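Adhesin (Streptococcus sanguinis SK1 = NCTC 7863, PDB 6VT2) probably attaches the streptococcus to host surfaces by binding sialylated glycans through two tandem Siglec-like modules of a serine-rich repeat adhesin. Local coordinates at residues 2-8 and 104-110; 22-28 and 75-81; 37-43 and 98-103; 261-265 and 276-280. The contacts are given in a common frame with arbitrary orientation. Residues are numbered along the deposited sequence.

Interaction 1 (2-8 and 104-110); sequences DTTPPTI and DAAGNIT. With CA (calcium ion), chain H.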
# COMPACT_ATOMS: atom_id res chain seq x y z
N ASP A 2 -33.51 -37.70 47.09
CA ASP A 2 -32.51 -36.67 46.77
C ASP A 2 -32.39 -35.68 47.92
O ASP A 2 -33.36 -35.06 48.20
CB ASP A 2 -33.00 -36.05 45.48
CG ASP A 2 -31.96 -35.20 44.91
OD1 ASP A 2 -30.99 -34.95 45.64
OD2 ASP A 2 -32.14 -34.88 43.77
N THR A 3 -31.21 -35.60 48.55
CA THR A 3 -30.95 -34.66 49.66
C THR A 3 -29.73 -33.81 49.31
O THR A 3 -29.16 -33.21 50.21
CB THR A 3 -30.78 -35.45 50.95
OG1 THR A 3 -29.75 -36.43 50.78
CG2 THR A 3 -32.05 -36.16 51.35
N THR A 4 -29.39 -33.77 48.04
CA THR A 4 -28.13 -33.09 47.67
C THR A 4 -28.44 -31.87 46.84
O THR A 4 -28.98 -31.99 45.98
CB THR A 4 -27.29 -34.04 46.83
OG1 THR A 4 -27.03 -35.17 47.66
CG2 THR A 4 -25.96 -33.43 46.44
N PRO A 5 -28.01 -30.66 47.17
CA PRO A 5 -28.31 -29.55 46.29
C PRO A 5 -27.51 -29.60 44.98
O PRO A 5 -26.62 -30.33 44.89
CB PRO A 5 -27.95 -28.37 47.18
CG PRO A 5 -26.91 -28.87 48.14
CD PRO A 5 -27.25 -30.33 48.35
N PRO A 6 -27.90 -28.79 43.98
CA PRO A 6 -27.19 -28.76 42.74
C PRO A 6 -25.75 -28.27 42.84
O PRO A 6 -25.43 -27.67 43.80
CB PRO A 6 -27.95 -27.76 41.85
CG PRO A 6 -29.31 -27.69 42.46
CD PRO A 6 -29.08 -27.92 43.93
N THR A 7 -24.96 -28.62 41.85
CA THR A 7 -23.55 -28.24 41.74
C THR A 7 -23.47 -27.05 40.79
O THR A 7 -23.90 -27.19 39.68
CB THR A 7 -22.71 -29.41 41.24
OG1 THR A 7 -22.84 -30.47 42.18
CG2 THR A 7 -21.25 -29.06 41.06
N ILE A 8 -22.86 -25.96 41.25
CA ILE A 8 -22.79 -24.72 40.49
C ILE A 8 -21.33 -24.44 40.17
O ILE A 8 -20.48 -24.48 41.06
CB ILE A 8 -23.37 -23.54 41.29
CG1 ILE A 8 -24.78 -23.79 41.74
CG2 ILE A 8 -23.32 -22.24 40.46
CD1 ILE A 8 -25.26 -22.82 42.72
N ASP A 104 -32.91 -27.72 43.39
CA ASP A 104 -33.40 -28.84 42.59
C ASP A 104 -34.90 -29.01 42.83
O ASP A 104 -35.54 -28.24 43.56
CB ASP A 104 -32.57 -30.11 42.84
CG ASP A 104 -32.74 -30.73 44.22
OD1 ASP A 104 -33.69 -30.32 44.90
OD2 ASP A 104 -31.85 -31.59 44.53
N ALA A 105 -35.49 -29.98 42.13
CA ALA A 105 -36.94 -30.09 42.24
C ALA A 105 -37.35 -30.69 43.56
O ALA A 105 -38.49 -30.50 43.98
CB ALA A 105 -37.50 -30.94 41.10
N ALA A 106 -36.43 -31.33 44.28
CA ALA A 106 -36.72 -31.86 45.60
C ALA A 106 -36.64 -30.79 46.67
O ALA A 106 -36.89 -31.07 47.85
CB ALA A 106 -35.75 -33.02 45.89
N GLY A 107 -36.25 -29.56 46.30
CA GLY A 107 -36.20 -28.45 47.22
C GLY A 107 -34.86 -28.24 47.87
O GLY A 107 -34.74 -27.38 48.77
N ASN A 108 -33.84 -28.99 47.46
CA ASN A 108 -32.51 -28.82 48.00
C ASN A 108 -31.88 -27.58 47.37
O ASN A 108 -31.68 -27.55 46.17
CB ASN A 108 -31.62 -30.01 47.70
CG ASN A 108 -32.22 -31.29 48.24
OD1 ASN A 108 -32.44 -31.46 49.46
ND2 ASN A 108 -32.48 -32.19 47.33
N ILE A 109 -31.60 -26.56 48.18
CA ILE A 109 -31.01 -25.31 47.64
C ILE A 109 -29.59 -25.24 48.17
O ILE A 109 -29.33 -25.71 49.22
CB ILE A 109 -31.85 -24.07 48.01
CG1 ILE A 109 -31.29 -22.79 47.39
CG2 ILE A 109 -31.92 -23.93 49.50
CD1 ILE A 109 -32.18 -21.60 47.47
N THR A 110 -28.70 -24.66 47.40
CA THR A 110 -27.31 -24.51 47.82
C THR A 110 -27.29 -23.56 49.01
O THR A 110 -28.01 -22.62 49.03
CB THR A 110 -26.46 -24.10 46.64
OG1 THR A 110 -27.02 -22.93 46.11
CG2 THR A 110 -26.41 -25.16 45.57
CA CA H . -30.33 -32.91 44.03
O HOH W 1 -34.29 -33.29 42.90
O HOH W 2 -28.78 -34.60 43.59
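Metal coordination dominates the contact between 2-8 and 104-110. Asp2 grips the calcium ion with both carboxylate oxygens, OD1 and OD2 each 2.7 Å away; the carbonyl O of Thr4 binds it at 2.5 Å, Asp104 OD2 at 2.1 Å and water 2 at 2.3 Å. Asp30 completes the protein part of the site. Shared ligation explains why Asp2 OD2 and Asp104 OD2 can sit 3.4 Å apart despite their like charge.

Hydrogen bonds hold the ligands in place. An Asx turn, with Thr4 N donating to Asp2 OD1 (3.1 Å), shapes one side; on the other, Asn108 ND2 donates both to Asp104 OD2 (2.9 Å) and, across the segments, to Asp2 O (3.1 Å). Water 1 joins Asp2 OD2 to Ala106 N.

Packing takes over away from the ion. Pro5 CA lies 3.6 Å from Asn108 CB, and Thr110 CG2 comes within 3.2 Å of Pro6 O, while Thr110 OG1 is hydrogen-bonded to Ala102 N.

A type I turn from Asp104 to Gly107, closed by Gly107 N to Asp104 O (3.1 Å), carries the loop past the metal. The whole is a calcium site that ties the N-terminal lead-in of a Siglec-like domain to one of its interstrand loops.

Interaction 2 (22-28 and 75-81); sequences FEFFVET and PLRTRVY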
# COMPACT_ATOMS: atom_id res chain seq x y z
N PHE A 22 -21.18 -6.90 29.26
CA PHE A 22 -20.44 -8.05 29.80
C PHE A 22 -21.40 -9.23 29.79
O PHE A 22 -22.55 -9.02 29.77
CB PHE A 22 -19.92 -7.85 31.23
CG PHE A 22 -21.00 -7.64 32.25
CD1 PHE A 22 -21.51 -6.37 32.47
CD2 PHE A 22 -21.51 -8.69 33.00
CE1 PHE A 22 -22.51 -6.16 33.39
CE2 PHE A 22 -22.51 -8.47 33.93
CZ PHE A 22 -23.00 -7.21 34.12
N GLU A 23 -20.83 -10.42 29.76
CA GLU A 23 -21.64 -11.65 29.79
C GLU A 23 -20.78 -12.78 30.29
O GLU A 23 -19.63 -12.80 29.93
CB GLU A 23 -22.16 -11.97 28.39
CG GLU A 23 -22.70 -13.37 28.18
CD GLU A 23 -22.93 -13.58 26.71
OE1 GLU A 23 -23.96 -13.19 26.25
OE2 GLU A 23 -22.03 -14.06 26.03
N PHE A 24 -21.32 -13.63 31.14
CA PHE A 24 -20.60 -14.85 31.53
C PHE A 24 -21.67 -15.89 31.83
O PHE A 24 -22.73 -15.54 31.87
CB PHE A 24 -19.64 -14.63 32.69
CG PHE A 24 -20.25 -14.25 34.00
CD1 PHE A 24 -20.54 -12.93 34.29
CD2 PHE A 24 -20.49 -15.21 34.97
CE1 PHE A 24 -21.03 -12.58 35.52
CE2 PHE A 24 -21.00 -14.86 36.20
CZ PHE A 24 -21.27 -13.54 36.47
N PHE A 25 -21.30 -17.15 31.94
CA PHE A 25 -22.28 -18.22 32.13
C PHE A 25 -22.01 -18.94 33.43
O PHE A 25 -20.88 -19.06 33.82
CB PHE A 25 -22.27 -19.12 30.90
CG PHE A 25 -22.90 -18.45 29.72
CD1 PHE A 25 -24.27 -18.48 29.55
CD2 PHE A 25 -22.13 -17.73 28.83
CE1 PHE A 25 -24.86 -17.83 28.48
CE2 PHE A 25 -22.72 -17.09 27.76
CZ PHE A 25 -24.08 -17.14 27.58
N VAL A 26 -23.09 -19.36 34.06
CA VAL A 26 -23.01 -20.16 35.28
C VAL A 26 -23.55 -21.52 34.83
O VAL A 26 -24.37 -21.53 34.06
CB VAL A 26 -23.86 -19.55 36.40
CG1 VAL A 26 -24.00 -20.53 37.55
CG2 VAL A 26 -23.33 -18.19 36.86
N GLU A 27 -22.94 -22.61 35.22
CA GLU A 27 -23.40 -23.96 34.82
C GLU A 27 -23.83 -24.69 36.08
O GLU A 27 -23.12 -24.59 37.03
CB GLU A 27 -22.32 -24.70 34.06
CG GLU A 27 -22.16 -24.23 32.62
CD GLU A 27 -21.43 -25.24 31.74
OE1 GLU A 27 -20.67 -26.03 32.28
OE2 GLU A 27 -21.66 -25.24 30.54
N THR A 28 -24.99 -25.33 36.02
CA THR A 28 -25.55 -25.99 37.21
C THR A 28 -25.91 -27.43 36.86
O THR A 28 -26.44 -27.60 35.89
CB THR A 28 -26.74 -25.23 37.80
OG1 THR A 28 -26.30 -23.91 38.11
CG2 THR A 28 -27.28 -25.86 39.07
N PRO A 75 -25.30 -29.30 31.14
CA PRO A 75 -25.59 -28.50 32.29
C PRO A 75 -26.59 -27.38 32.05
O PRO A 75 -26.71 -26.90 31.00
CB PRO A 75 -24.27 -27.87 32.72
CG PRO A 75 -23.24 -28.72 32.07
CD PRO A 75 -23.88 -29.25 30.81
N LEU A 76 -27.31 -27.01 33.09
CA LEU A 76 -28.24 -25.89 32.99
C LEU A 76 -27.39 -24.62 32.88
O LEU A 76 -26.56 -24.44 33.71
CB LEU A 76 -29.08 -25.84 34.24
CG LEU A 76 -30.08 -24.71 34.18
CD1 LEU A 76 -31.04 -24.91 33.02
CD2 LEU A 76 -30.80 -24.58 35.49
N ARG A 77 -27.64 -23.79 31.89
CA ARG A 77 -26.82 -22.59 31.66
C ARG A 77 -27.55 -21.31 32.08
O ARG A 77 -28.61 -21.09 31.63
CB ARG A 77 -26.44 -22.56 30.20
CG ARG A 77 -25.23 -23.45 30.04
CD ARG A 77 -24.74 -23.69 28.68
NE ARG A 77 -24.17 -22.52 28.11
CZ ARG A 77 -22.98 -22.02 28.25
NH1 ARG A 77 -22.15 -22.48 29.16
NH2 ARG A 77 -22.66 -21.01 27.49
N THR A 78 -26.93 -20.51 32.93
CA THR A 78 -27.53 -19.25 33.36
C THR A 78 -26.66 -18.15 32.80
O THR A 78 -25.50 -18.23 32.98
CB THR A 78 -27.57 -19.17 34.88
OG1 THR A 78 -28.47 -20.15 35.35
CG2 THR A 78 -27.99 -17.82 35.40
N ARG A 79 -27.25 -17.21 32.10
CA ARG A 79 -26.49 -16.11 31.56
C ARG A 79 -26.51 -14.96 32.58
O ARG A 79 -27.54 -14.61 32.99
CB ARG A 79 -27.16 -15.64 30.28
CG ARG A 79 -26.39 -14.54 29.56
CD ARG A 79 -27.33 -13.93 28.53
NE ARG A 79 -26.62 -12.94 27.79
CZ ARG A 79 -27.16 -11.88 27.28
NH1 ARG A 79 -26.40 -11.01 26.66
NH2 ARG A 79 -28.44 -11.69 27.36
N VAL A 80 -25.35 -14.42 32.92
CA VAL A 80 -25.27 -13.22 33.78
C VAL A 80 -24.68 -12.15 32.87
O VAL A 80 -23.76 -12.42 32.24
CB VAL A 80 -24.42 -13.47 35.03
CG1 VAL A 80 -24.41 -12.26 35.92
CG2 VAL A 80 -24.93 -14.67 35.81
N TYR A 81 -25.32 -11.01 32.77
CA TYR A 81 -24.95 -10.03 31.73
C TYR A 81 -25.44 -8.65 32.14
O TYR A 81 -26.18 -8.50 33.01
CB TYR A 81 -25.61 -10.44 30.40
CG TYR A 81 -27.12 -10.39 30.41
CD1 TYR A 81 -27.89 -11.35 31.04
CD2 TYR A 81 -27.78 -9.35 29.82
CE1 TYR A 81 -29.26 -11.26 31.08
CE2 TYR A 81 -29.14 -9.22 29.86
CZ TYR A 81 -29.90 -10.20 30.45
OH TYR A 81 -31.24 -10.04 30.45
O HOH W 3 -27.10 -22.49 35.84
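Backbone pairing satisfies the amides and carbonyls of alternate residues in antiparallel strands 22-28 and 76-81, whose axes approach to 4.6 Å. Phe24 N reaches Val80 O (2.9 Å) and Val80 N returns to Phe24 O (3.0 Å); Val26 N with Thr78 O (2.9 Å) and Thr78 N with Val26 O (3.0 Å) repeat the pattern, as do Thr28 N with Leu76 O (2.9 Å) and Leu76 N with Thr28 O (3.0 Å). Outward-facing backbone groups of Glu27, Arg79 and Tyr81 hydrogen-bond to Thr9, Ser60 and Arg58 of the flanking strands.

Water 3 lies 2.8 Å from both Thr28 OG1 and Thr78 OG1 and donates to Leu76 O at 2.9 Å; Thr78 OG1 is also hydrogen-bonded to Thr61 OG1.

On the face bearing Glu23, Phe25 and Glu27, charges are matched. Arg79 NE meets Glu23 OE1 and Arg77 NH1 meets Glu27 OE2, each a salt bridge of 3.1 Å. The Arg77 guanidinium also lies flat on Phe25, an off-centre cation-pi stack, CZ 4.3 Å from the ring centroid.

The other face is mostly apolar but holds Thr28 and Thr78: Val80 CB sits over the Phe24 ring, 3.7 Å from its centroid, and Val26 CG2 touches Val80 CG2 (4.0 Å). The chemistry thus implies an amphipathic sheet, with paired charges outside and a largely hydrophobic inner side, its buried hydroxyls satisfied, turned toward strand 35-41 and Phe120.

Interaction 3 (37-43 and 98-103); sequences RVIVRNI and KYVRAE. With GAL (beta-D-galactopyranose), chain D; SIA (N-acetyl-alpha-neuraminic acid), chain B; SO4 (sulfate ion), chain L.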
# COMPACT_ATOMS: atom_id res chain seq x y z
N ARG A 37 -34.56 -23.62 40.21
CA ARG A 37 -34.28 -22.20 40.44
C ARG A 37 -32.77 -21.99 40.37
O ARG A 37 -32.07 -22.81 40.81
CB ARG A 37 -34.72 -21.74 41.83
CG ARG A 37 -36.20 -21.91 42.12
CD ARG A 37 -36.61 -21.51 43.50
NE ARG A 37 -36.65 -20.14 43.95
CZ ARG A 37 -36.71 -19.03 43.26
NH1 ARG A 37 -36.71 -17.89 43.94
NH2 ARG A 37 -36.71 -18.98 41.95
N VAL A 38 -32.39 -20.94 39.59
CA VAL A 38 -30.96 -20.40 39.80
C VAL A 38 -31.16 -18.91 40.13
O VAL A 38 -31.87 -18.28 39.47
CB VAL A 38 -30.17 -20.61 38.51
CG1 VAL A 38 -28.79 -19.98 38.62
CG2 VAL A 38 -30.07 -22.09 38.18
N ILE A 39 -30.54 -18.46 41.20
CA ILE A 39 -30.72 -17.11 41.76
C ILE A 39 -29.36 -16.42 41.80
O ILE A 39 -28.43 -17.05 42.13
CB ILE A 39 -31.23 -17.27 43.21
CG1 ILE A 39 -32.64 -17.84 43.21
CG2 ILE A 39 -31.16 -15.98 44.01
CD1 ILE A 39 -33.06 -18.36 44.56
N VAL A 40 -29.32 -15.15 41.46
CA VAL A 40 -28.13 -14.31 41.68
C VAL A 40 -28.60 -13.28 42.68
O VAL A 40 -29.57 -12.68 42.43
CB VAL A 40 -27.64 -13.65 40.40
CG1 VAL A 40 -26.40 -12.83 40.68
CG2 VAL A 40 -27.37 -14.68 39.35
N ARG A 41 -27.89 -13.13 43.79
CA ARG A 41 -28.41 -12.22 44.80
C ARG A 41 -27.29 -11.56 45.59
O ARG A 41 -26.19 -12.03 45.65
CB ARG A 41 -29.32 -12.97 45.78
CG ARG A 41 -28.63 -14.12 46.49
CD ARG A 41 -29.42 -14.69 47.67
NE ARG A 41 -29.30 -13.87 48.83
CZ ARG A 41 -29.95 -14.08 49.94
NH1 ARG A 41 -30.79 -15.08 50.02
NH2 ARG A 41 -29.75 -13.30 50.97
N ASN A 42 -27.68 -10.48 46.26
CA ASN A 42 -26.80 -9.86 47.26
C ASN A 42 -26.72 -10.78 48.46
O ASN A 42 -27.64 -11.39 48.73
CB ASN A 42 -27.43 -8.59 47.81
CG ASN A 42 -27.40 -7.49 46.79
OD1 ASN A 42 -27.00 -7.78 45.69
ND2 ASN A 42 -27.81 -6.29 47.14
N ILE A 43 -25.63 -10.74 49.19
CA ILE A 43 -25.50 -11.54 50.44
C ILE A 43 -26.60 -11.13 51.41
O ILE A 43 -27.08 -11.98 52.12
CB ILE A 43 -24.09 -11.38 51.07
CG1 ILE A 43 -23.86 -12.37 52.22
CG2 ILE A 43 -23.79 -9.96 51.53
CD1 ILE A 43 -24.08 -13.83 51.86
N LYS A 98 -21.29 -11.10 44.29
CA LYS A 98 -22.69 -11.52 44.30
C LYS A 98 -22.75 -13.05 44.30
O LYS A 98 -21.89 -13.68 43.85
CB LYS A 98 -23.42 -10.94 43.11
CG LYS A 98 -23.35 -9.43 43.00
CD LYS A 98 -24.10 -8.80 44.15
CE LYS A 98 -23.61 -7.39 44.28
NZ LYS A 98 -24.40 -6.59 45.20
N TYR A 99 -23.84 -13.54 44.83
CA TYR A 99 -23.95 -14.95 45.19
C TYR A 99 -24.94 -15.65 44.27
O TYR A 99 -25.97 -15.08 43.90
CB TYR A 99 -24.40 -15.05 46.63
CG TYR A 99 -23.33 -14.58 47.55
CD1 TYR A 99 -23.08 -13.26 47.77
CD2 TYR A 99 -22.48 -15.50 48.13
CE1 TYR A 99 -21.98 -12.85 48.53
CE2 TYR A 99 -21.42 -15.12 48.96
CZ TYR A 99 -21.15 -13.78 49.10
OH TYR A 99 -20.07 -13.47 49.85
N VAL A 100 -24.59 -16.87 43.91
CA VAL A 100 -25.40 -17.67 43.00
C VAL A 100 -25.87 -18.91 43.75
O VAL A 100 -25.07 -19.63 44.34
CB VAL A 100 -24.63 -18.03 41.72
CG1 VAL A 100 -25.53 -18.80 40.83
CG2 VAL A 100 -24.11 -16.79 41.01
N ARG A 101 -27.19 -19.14 43.69
CA ARG A 101 -27.75 -20.30 44.35
C ARG A 101 -28.61 -21.07 43.36
O ARG A 101 -29.10 -20.53 42.47
CB ARG A 101 -28.63 -19.91 45.54
CG ARG A 101 -27.91 -19.03 46.55
CD ARG A 101 -28.90 -18.74 47.65
NE ARG A 101 -29.01 -19.82 48.59
CZ ARG A 101 -29.80 -19.79 49.64
NH1 ARG A 101 -30.57 -18.75 49.87
NH2 ARG A 101 -29.84 -20.80 50.49
N ALA A 102 -28.72 -22.35 43.61
CA ALA A 102 -29.58 -23.14 42.76
C ALA A 102 -30.35 -24.12 43.62
O ALA A 102 -29.87 -24.56 44.67
CB ALA A 102 -28.79 -23.89 41.70
N GLU A 103 -31.55 -24.48 43.16
CA GLU A 103 -32.43 -25.41 43.88
C GLU A 103 -32.95 -26.47 42.94
O GLU A 103 -33.35 -26.16 41.81
CB GLU A 103 -33.55 -24.62 44.48
CG GLU A 103 -34.53 -25.50 45.33
CD GLU A 103 -35.64 -24.63 45.86
OE1 GLU A 103 -36.80 -25.05 45.79
OE2 GLU A 103 -35.36 -23.47 46.29
C1 GAL D . -20.94 -7.23 52.09
C2 GAL D . -20.05 -6.09 51.55
C3 GAL D . -19.57 -6.38 50.14
C4 GAL D . -18.92 -7.77 50.07
C5 GAL D . -19.92 -8.80 50.59
C6 GAL D . -19.39 -10.24 50.61
O2 GAL D . -20.77 -4.87 51.48
O3 GAL D . -18.61 -5.42 49.71
O4 GAL D . -17.74 -7.80 50.85
O5 GAL D . -20.28 -8.48 51.94
O6 GAL D . -20.41 -11.16 50.97
C1 SIA B . -18.66 -6.16 47.35
C2 SIA B . -18.73 -4.98 48.41
C3 SIA B . -17.56 -3.99 48.34
C4 SIA B . -17.53 -3.16 47.05
C5 SIA B . -18.89 -2.49 46.80
C6 SIA B . -20.03 -3.54 46.92
C7 SIA B . -21.46 -2.95 46.88
C8 SIA B . -22.50 -4.04 47.25
C9 SIA B . -23.90 -3.58 46.86
C10 SIA B . -19.12 -0.55 45.30
C11 SIA B . -19.16 -0.08 43.85
N5 SIA B . -18.95 -1.88 45.48
O1A SIA B . -17.52 -6.60 47.07
O1B SIA B . -19.79 -6.55 46.96
O4 SIA B . -16.51 -2.15 47.11
O6 SIA B . -19.95 -4.21 48.18
O7 SIA B . -21.56 -1.80 47.69
O8 SIA B . -22.15 -5.27 46.60
O9 SIA B . -24.02 -3.66 45.44
O10 SIA B . -19.24 0.25 46.23
S SO4 L . -37.07 -16.45 41.16
O1 SO4 L . -37.53 -15.14 40.82
O2 SO4 L . -35.92 -16.38 41.89
O3 SO4 L . -38.13 -17.07 41.87
O4 SO4 L . -36.85 -17.13 39.92
O HOH W 4 -32.05 -16.94 47.88
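Tyr99 lies with one ring face under Ile43, whose CD1 is 4.0 Å from the ring centroid in a CH-pi contact, while the Tyr99 OH donates to galactose O6 at 2.6 Å. Lys98 NZ donates to O8 and O9 of the sialic acid, each at 3.0 Å, and to Asn42 OD1 at 2.9 Å, Asn42 ND2 itself being hydrogen-bonded to Asp53.

Behind these residues the strands pair antiparallel. Arg41 N to Tyr99 O (2.7 Å), Ile39 N to Arg101 O (2.8 Å) and Glu103 N to Arg37 O (2.9 Å) are each answered by a return bond. Val38, Val40, Val100 and Ala102 face the domain interior. On the opposite face Arg41 NH1 and Arg101 NH1 approach to 3.7 Å; water 4 accepts from both. Arg41 NH1 also donates to Ala46 O, and Arg101 NH2 donates to Thr110 O and forms a salt bridge with Asp47.

This is a sialoglycan pocket at the end of a V-set-like sheet, as in Siglec-like adhesins, where a strand, through Lys98 and Tyr99, and adjoining loops together supply the binding groups.

Interaction 4 (261-265 and 276-280); sequences NTPNI and PLVTT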
# COMPACT_ATOMS: atom_id res chain seq x y z
N ASN A 261 4.43 14.27 -17.89
CA ASN A 261 3.23 13.95 -17.07
C ASN A 261 3.62 13.17 -15.75
O ASN A 261 4.45 12.17 -15.66
CB ASN A 261 2.24 13.10 -17.86
CG ASN A 261 0.96 12.89 -17.08
OD1 ASN A 261 0.66 11.77 -16.71
ND2 ASN A 261 0.19 13.94 -16.84
N THR A 262 3.21 13.72 -14.61
CA THR A 262 3.54 13.13 -13.31
C THR A 262 2.24 12.97 -12.65
O THR A 262 1.76 13.73 -11.89
CB THR A 262 4.34 14.05 -12.42
OG1 THR A 262 5.42 14.42 -13.25
CG2 THR A 262 4.77 13.39 -11.14
N PRO A 263 1.34 11.88 -13.03
CA PRO A 263 -0.10 11.86 -12.68
C PRO A 263 -0.38 11.72 -11.20
O PRO A 263 -1.47 12.10 -10.75
CB PRO A 263 -0.63 10.65 -13.46
CG PRO A 263 0.60 9.82 -13.74
CD PRO A 263 1.75 10.74 -13.88
N ASN A 264 0.56 11.20 -10.41
CA ASN A 264 0.30 11.02 -8.97
C ASN A 264 0.85 12.14 -8.09
O ASN A 264 0.92 11.99 -6.85
CB ASN A 264 0.87 9.67 -8.53
CG ASN A 264 0.12 8.50 -9.13
OD1 ASN A 264 -0.84 8.69 -9.87
ND2 ASN A 264 0.56 7.30 -8.83
N ILE A 265 1.21 13.27 -8.67
CA ILE A 265 1.89 14.33 -7.94
C ILE A 265 1.10 14.84 -6.75
O ILE A 265 1.70 15.20 -5.73
CB ILE A 265 2.24 15.46 -8.93
CG1 ILE A 265 3.09 16.49 -8.24
CG2 ILE A 265 1.00 16.11 -9.52
CD1 ILE A 265 4.42 16.02 -7.79
N PRO A 276 7.77 4.54 -6.30
CA PRO A 276 8.18 5.93 -6.48
C PRO A 276 7.20 6.72 -7.32
O PRO A 276 6.35 6.20 -8.06
CB PRO A 276 9.50 5.81 -7.22
CG PRO A 276 9.36 4.50 -8.01
CD PRO A 276 8.60 3.61 -7.08
N LEU A 277 7.33 8.03 -7.19
CA LEU A 277 6.65 8.93 -8.08
C LEU A 277 7.29 8.86 -9.46
O LEU A 277 8.51 8.92 -9.59
CB LEU A 277 6.76 10.33 -7.55
CG LEU A 277 6.04 11.43 -8.30
CD1 LEU A 277 4.56 11.22 -8.23
CD2 LEU A 277 6.43 12.78 -7.77
N VAL A 278 6.47 8.84 -10.49
CA VAL A 278 6.98 8.61 -11.84
C VAL A 278 6.55 9.79 -12.68
O VAL A 278 5.36 10.09 -12.78
CB VAL A 278 6.43 7.31 -12.45
CG1 VAL A 278 6.94 7.10 -13.90
CG2 VAL A 278 6.83 6.09 -11.63
N THR A 279 7.53 10.43 -13.32
CA THR A 279 7.31 11.46 -14.33
C THR A 279 7.62 10.78 -15.67
O THR A 279 8.68 10.17 -15.82
CB THR A 279 8.21 12.68 -14.16
OG1 THR A 279 7.95 13.34 -12.89
CG2 THR A 279 7.97 13.65 -15.29
N THR A 280 6.70 10.85 -16.61
CA THR A 280 6.91 10.30 -17.95
C THR A 280 7.09 11.45 -18.91
O THR A 280 6.30 12.40 -18.91
CB THR A 280 5.76 9.44 -18.38
OG1 THR A 280 5.68 8.32 -17.49
CG2 THR A 280 5.98 8.87 -19.76
O HOH W 5 3.06 9.93 -11.15
O HOH W 6 3.26 7.40 -7.19
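Two backbone hydrogen bonds of equal length open the contact: Asn261 N donates to Thr280 O and Thr280 N returns to Asn261 O, both at 2.8 Å, a single antiparallel hydrogen-bonded pair. Next to it the hydroxyls of Thr262 and Thr279 share a hydrogen bond, OG1 to OG1, 2.8 Å. Beyond that point the segments diverge, and direct pairing gives way to solvent. Water 5 accepts from Asn264 N (2.9 Å) and donates to Val278 O (2.8 Å), filling the gap where another strand bond might have formed. Water 6 accepts from Asn264 ND2 at 3.2 Å and reaches Pro276 O only weakly, at 3.4 Å.

The divergence comes from a type I turn spanning Thr262 to Ile265, closed by Ile265 N to Thr262 O at 3.3 Å. Pro263, the second residue of this turn, has no amide hydrogen to offer the strand.

Packing gathers round Leu277. Its CD1 lies 3.6 Å from Thr262 CG2 and 3.8 Å from Asn264 C, and its CD2 is 3.8 Å from Ile265 CD1, so the turn rests over this one side chain.

Strand 259-261 is thus a short edge strand that leaves its sheet here. Strand 277-283 is an inner strand, paired on its other side with strand 222-229, while Leu277 and Thr279 pack against Val238 of strand 235-239 in the facing sheet.

How the interactions relate
Interactions 1, 2 and 3 build one Siglec-like domain. Interactions 2 and 3, centres 12 Å apart, lie in its two facing sheets and meet through the interior, where Val26 CG1 is 4.0 Å from Val100 CG1. Interaction 1 borders both: Ile8 CG2 packs 3.4 Å from Val26 CG1, and Thr110 N lies 3.0 Å from Ala102 O. Strand 95-104 runs between the functional sites, with Lys98 and Tyr99 at the glycan and Asp104 at the calcium. Interaction 4, about 61 Å centre to centre from interaction 2, belongs to the second Siglec-like domain; its strand 277-283 occupies the place in the sheet order that strand 76-83 holds in the first.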